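Local atomic coordinates of aldehyde dehydrogenase (Anabaena variabilis, PDB entry 4H7N), a protein that probably oxidises aldehydes to carboxylic acids with NAD+ as the electron acceptor. Residues A[295-308]-A[337-349]. Residues are numbered along the deposited sequence; the frame is centred on the assembly and turned at random.
Sequences LAYPLVEDGAIGPI and VEELGGGWWCRPT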
loop_
_atom_site.group_PDB
_atom_site.type_symbol
_atom_site.label_atom_id
_atom_site.label_comp_id
_atom_site.label_asym_id
_atom_site.label_seq_id
_atom_site.Cartn_x
_atom_site.Cartn_y
_atom_site.Cartn_z
ATOM N N LEU A 295 -33.258 9.621 24.260
ATOM C CA LEU A 295 -32.461 10.727 23.746
ATOM C C LEU A 295 -31.818 11.446 24.923
ATOM O O LEU A 295 -32.355 11.465 26.010
ATOM C CB LEU A 295 -33.326 11.728 22.981
ATOM C CG LEU A 295 -34.047 11.168 21.774
ATOM C CD1 LEU A 295 -34.747 12.307 21.062
ATOM C CD2 LEU A 295 -33.027 10.492 20.875
ATOM N N ALA A 296 -30.653 12.030 24.682
ATOM C CA ALA A 296 -29.915 12.788 25.670
ATOM C C ALA A 296 -30.445 14.218 25.613
ATOM O O ALA A 296 -29.732 15.161 25.359
ATOM C CB ALA A 296 -28.428 12.733 25.377
ATOM N N TYR A 297 -31.736 14.335 25.891
ATOM C CA TYR A 297 -32.463 15.553 25.756
ATOM C C TYR A 297 -33.499 15.563 26.880
ATOM O O TYR A 297 -34.169 14.566 27.091
ATOM C CB TYR A 297 -33.177 15.571 24.414
ATOM C CG TYR A 297 -33.910 16.858 24.249
ATOM C CD1 TYR A 297 -33.218 18.019 23.963
ATOM C CD2 TYR A 297 -35.294 16.938 24.473
ATOM C CE1 TYR A 297 -33.867 19.233 23.855
ATOM C CE2 TYR A 297 -35.959 18.157 24.371
ATOM C CZ TYR A 297 -35.234 19.299 24.067
ATOM O OH TYR A 297 -35.848 20.514 23.945
ATOM N N PRO A 298 -33.660 16.686 27.572
ATOM C CA PRO A 298 -33.053 18.009 27.361
ATOM C C PRO A 298 -31.634 18.145 27.825
ATOM O O PRO A 298 -30.973 19.013 27.352
ATOM C CB PRO A 298 -33.955 18.946 28.201
ATOM C CG PRO A 298 -34.577 18.052 29.222
ATOM C CD PRO A 298 -34.807 16.752 28.515
ATOM N N LEU A 299 -31.174 17.303 28.748
ATOM C CA LEU A 299 -29.789 17.348 29.240
ATOM C C LEU A 299 -28.988 16.146 28.768
ATOM O O LEU A 299 -29.535 15.082 28.491
ATOM C CB LEU A 299 -29.771 17.357 30.771
ATOM C CG LEU A 299 -30.722 18.363 31.419
ATOM C CD1 LEU A 299 -30.696 18.164 32.914
ATOM C CD2 LEU A 299 -30.308 19.778 31.037
ATOM N N VAL A 300 -27.674 16.315 28.727
ATOM C CA VAL A 300 -26.771 15.272 28.243
ATOM C C VAL A 300 -26.894 13.997 29.070
ATOM O O VAL A 300 -26.727 12.906 28.556
ATOM C CB VAL A 300 -25.286 15.738 28.224
ATOM C CG1 VAL A 300 -24.393 14.644 27.658
ATOM C CG2 VAL A 300 -25.115 16.943 27.327
ATOM N N GLU A 301 -27.210 14.142 30.348
ATOM C CA GLU A 301 -27.409 13.007 31.244
ATOM C C GLU A 301 -28.723 12.261 30.998
ATOM O O GLU A 301 -28.926 11.208 31.572
ATOM C CB GLU A 301 -27.435 13.497 32.724
ATOM C CG GLU A 301 -26.138 14.155 33.233
ATOM C CD GLU A 301 -25.797 15.541 32.623
ATOM O OE1 GLU A 301 -26.713 16.341 32.236
ATOM O OE2 GLU A 301 -24.568 15.819 32.529
ATOM N N ASP A 302 -29.661 12.808 30.238
ATOM C CA ASP A 302 -30.993 12.197 30.188
ATOM C C ASP A 302 -31.079 10.929 29.315
ATOM O O ASP A 302 -32.158 10.355 29.179
ATOM C CB ASP A 302 -32.036 13.223 29.722
ATOM C CG ASP A 302 -32.240 14.341 30.727
ATOM O OD1 ASP A 302 -32.010 14.088 31.925
ATOM O OD2 ASP A 302 -32.609 15.477 30.340
ATOM N N GLY A 303 -29.984 10.486 28.706
ATOM C CA GLY A 303 -30.117 9.346 27.802
ATOM C C GLY A 303 -28.864 8.999 27.043
ATOM O O GLY A 303 -27.883 9.744 27.034
ATOM N N ALA A 304 -28.904 7.844 26.409
ATOM C CA ALA A 304 -27.757 7.300 25.715
ATOM C C ALA A 304 -27.606 7.855 24.284
ATOM O O ALA A 304 -26.514 7.842 23.717
ATOM C CB ALA A 304 -27.885 5.774 25.666
ATOM N N ILE A 305 -28.692 8.338 23.693
ATOM C CA ILE A 305 -28.665 8.672 22.239
ATOM C C ILE A 305 -28.493 10.166 22.059
ATOM O O ILE A 305 -29.419 10.966 22.379
ATOM C CB ILE A 305 -29.945 8.199 21.537
ATOM C CG1 ILE A 305 -30.186 6.723 21.866
ATOM C CG2 ILE A 305 -29.876 8.470 20.034
ATOM C CD1 ILE A 305 -29.011 5.831 21.507
ATOM N N GLY A 306 -27.308 10.540 21.584
ATOM C CA GLY A 306 -27.019 11.942 21.269
ATOM C C GLY A 306 -27.662 12.438 19.976
ATOM O O GLY A 306 -28.273 11.669 19.248
ATOM N N PRO A 307 -27.462 13.709 19.666
ATOM C CA PRO A 307 -27.992 14.287 18.469
ATOM C C PRO A 307 -27.241 13.857 17.231
ATOM O O PRO A 307 -26.087 13.406 17.316
ATOM C CB PRO A 307 -27.795 15.782 18.692
ATOM C CG PRO A 307 -26.591 15.882 19.549
ATOM C CD PRO A 307 -26.657 14.679 20.436
ATOM N N ILE A 308 -27.858 14.092 16.085
ATOM C CA ILE A 308 -27.154 13.985 14.827
ATOM C C ILE A 308 -26.246 15.183 14.746
ATOM O O ILE A 308 -26.719 16.303 14.754
ATOM C CB ILE A 308 -28.137 13.996 13.682
ATOM C CG1 ILE A 308 -29.093 12.811 13.854
ATOM C CG2 ILE A 308 -27.415 13.953 12.348
ATOM C CD1 ILE A 308 -30.392 13.033 13.136
ATOM N N VAL A 337 -36.758 12.443 11.908
ATOM C CA VAL A 337 -35.704 13.401 12.186
ATOM C C VAL A 337 -36.330 14.715 12.632
ATOM O O VAL A 337 -37.014 15.362 11.863
ATOM C CB VAL A 337 -34.825 13.617 10.971
ATOM C CG1 VAL A 337 -33.787 14.701 11.246
ATOM C CG2 VAL A 337 -34.146 12.285 10.584
ATOM N N GLU A 338 -36.124 15.101 13.884
ATOM C CA GLU A 338 -36.815 16.285 14.439
ATOM C C GLU A 338 -35.853 17.230 15.125
ATOM O O GLU A 338 -34.766 16.814 15.601
ATOM C CB GLU A 338 -37.914 15.870 15.396
ATOM C CG GLU A 338 -37.510 14.745 16.331
ATOM C CD GLU A 338 -38.621 14.346 17.293
ATOM O OE1 GLU A 338 -39.651 15.039 17.298
ATOM O OE2 GLU A 338 -38.449 13.358 18.048
ATOM N N GLU A 339 -36.236 18.496 15.128
ATOM C CA GLU A 339 -35.529 19.555 15.822
ATOM C C GLU A 339 -36.018 19.639 17.269
ATOM O O GLU A 339 -37.214 19.646 17.537
ATOM C CB GLU A 339 -35.675 20.899 15.067
ATOM C CG GLU A 339 -35.013 22.104 15.762
ATOM C CD GLU A 339 -35.959 22.894 16.693
ATOM O OE1 GLU A 339 -36.953 23.451 16.190
ATOM O OE2 GLU A 339 -35.722 22.982 17.919
ATOM N N LEU A 340 -35.079 19.622 18.211
ATOM C CA LEU A 340 -35.388 19.786 19.618
ATOM C C LEU A 340 -34.274 20.613 20.257
ATOM O O LEU A 340 -33.060 20.277 20.149
ATOM C CB LEU A 340 -35.512 18.448 20.318
ATOM C CG LEU A 340 -36.561 17.452 19.804
ATOM C CD1 LEU A 340 -36.202 16.087 20.358
ATOM C CD2 LEU A 340 -37.979 17.872 20.214
ATOM N N GLY A 341 -34.676 21.723 20.877
ATOM C CA GLY A 341 -33.733 22.678 21.477
ATOM C C GLY A 341 -32.753 23.256 20.479
ATOM O O GLY A 341 -31.680 23.743 20.853
ATOM N N GLY A 342 -33.123 23.235 19.205
ATOM C CA GLY A 342 -32.271 23.750 18.149
ATOM C C GLY A 342 -31.379 22.705 17.499
ATOM O O GLY A 342 -30.736 22.980 16.482
ATOM N N GLY A 343 -31.299 21.520 18.090
ATOM C CA GLY A 343 -30.529 20.404 17.528
ATOM C C GLY A 343 -31.371 19.440 16.707
ATOM O O GLY A 343 -32.582 19.460 16.799
ATOM N N TRP A 344 -30.724 18.596 15.909
ATOM C CA TRP A 344 -31.423 17.559 15.152
ATOM C C TRP A 344 -31.229 16.215 15.856
ATOM O O TRP A 344 -30.125 15.880 16.297
ATOM C CB TRP A 344 -30.864 17.423 13.725
ATOM C CG TRP A 344 -31.223 18.538 12.788
ATOM C CD1 TRP A 344 -30.367 19.441 12.225
ATOM C CD2 TRP A 344 -32.530 18.858 12.288
ATOM N NE1 TRP A 344 -31.058 20.308 11.426
ATOM C CE2 TRP A 344 -32.387 19.979 11.442
ATOM C CE3 TRP A 344 -33.810 18.307 12.483
ATOM C CZ2 TRP A 344 -33.471 20.566 10.774
ATOM C CZ3 TRP A 344 -34.888 18.882 11.843
ATOM C CH2 TRP A 344 -34.713 20.013 10.986
ATOM N N TRP A 345 -32.294 15.435 15.864
ATOM C CA TRP A 345 -32.378 14.173 16.564
ATOM C C TRP A 345 -33.156 13.131 15.764
ATOM O O TRP A 345 -34.028 13.463 14.949
ATOM C CB TRP A 345 -33.081 14.362 17.908
ATOM C CG TRP A 345 -32.512 15.439 18.740
ATOM C CD1 TRP A 345 -32.758 16.773 18.631
ATOM C CD2 TRP A 345 -31.617 15.283 19.838
ATOM N NE1 TRP A 345 -32.053 17.470 19.583
ATOM C CE2 TRP A 345 -31.351 16.579 20.345
ATOM C CE3 TRP A 345 -31.025 14.179 20.457
ATOM C CZ2 TRP A 345 -30.520 16.799 21.416
ATOM C CZ3 TRP A 345 -30.208 14.401 21.545
ATOM C CH2 TRP A 345 -29.958 15.711 22.007
ATOM N N CYS A 346 -32.799 11.873 15.986
ATOM C CA CYS A 346 -33.558 10.725 15.478
ATOM C C CYS A 346 -33.458 9.618 16.506
ATOM O O CYS A 346 -32.357 9.272 16.979
ATOM C CB CYS A 346 -32.993 10.212 14.153
ATOM S SG CYS A 346 -34.088 8.979 13.342
ATOM N N ARG A 347 -34.589 9.025 16.804
ATOM C CA ARG A 347 -34.602 7.893 17.708
ATOM C C ARG A 347 -34.296 6.603 16.963
ATOM O O ARG A 347 -34.480 6.512 15.749
ATOM C CB ARG A 347 -35.957 7.742 18.403
ATOM C CG ARG A 347 -36.282 8.833 19.390
ATOM C CD ARG A 347 -37.671 8.628 19.982
ATOM N NE ARG A 347 -37.736 9.354 21.246
ATOM C CZ ARG A 347 -38.070 10.632 21.382
ATOM N NH1 ARG A 347 -38.424 11.371 20.327
ATOM N NH2 ARG A 347 -38.056 11.173 22.594
ATOM N N PRO A 348 -33.838 5.595 17.701
ATOM C CA PRO A 348 -33.707 4.238 17.158
ATOM C C PRO A 348 -34.957 3.831 16.383
ATOM O O PRO A 348 -36.065 3.981 16.864
ATOM C CB PRO A 348 -33.535 3.386 18.419
ATOM C CG PRO A 348 -32.847 4.302 19.377
ATOM C CD PRO A 348 -33.508 5.637 19.142
ATOM N N THR A 349 -34.761 3.413 15.150
ATOM C CA THR A 349 -35.838 3.211 14.213
ATOM C C THR A 349 -35.771 1.815 13.647
ATOM O O THR A 349 -34.769 1.463 13.023
ATOM C CB THR A 349 -35.706 4.232 13.092
ATOM O OG1 THR A 349 -35.791 5.550 13.649
ATOM C CG2 THR A 349 -36.744 4.067 12.038
HETATM O O HOH W 1 -35.851 9.929 24.879
HETATM O O HOH W 2 -30.783 11.445 18.081
HETATM O O HOH W 3 -27.772 18.620 15.508
#
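Trp345 lies between Pro307 and Tyr297, its broad indole giving each a flat surface to pack on. Pro307 CB sits 3.7 Å from the centroid of the six-membered ring, almost exactly on its normal, a CH-pi contact suited to proline's rigid ring. Tyr297 CB lies over the opposite face, toward its rim, and the phenol, with CG anti to the backbone N (chi1 -178°), turns its edge toward the indole in an offset edge-to-face pair, planes at 62°. Leu340 CB in turn lies over a face of the tyrosine ring. Ile308 CD1 packs against Val337 CG1 and Cys346 CB. Trp345 NE1 donates to Leu340 O (3.0 Å), tying the indole to the type I' turn Leu340–Gly343, a classic two-residue beta-hairpin turn, where Gly341 and Gly342 suit the positive phi angles. Farther out, Leu295 CD1 lies over the centre of the Arg347 guanidinium, while Arg347 NH1 forms a salt bridge with Glu338 OE2 (3.0 Å). At the backbone edge Ile308 N donates to Trp344 O (2.9 Å); one water links Gly306 O to Cys346 N and another Ile308 O to Trp344 N. The contact thus fastens the loop between helices 279-292 and 311-326 to the hairpin 338-345; Pro348 reaches strand 369-375.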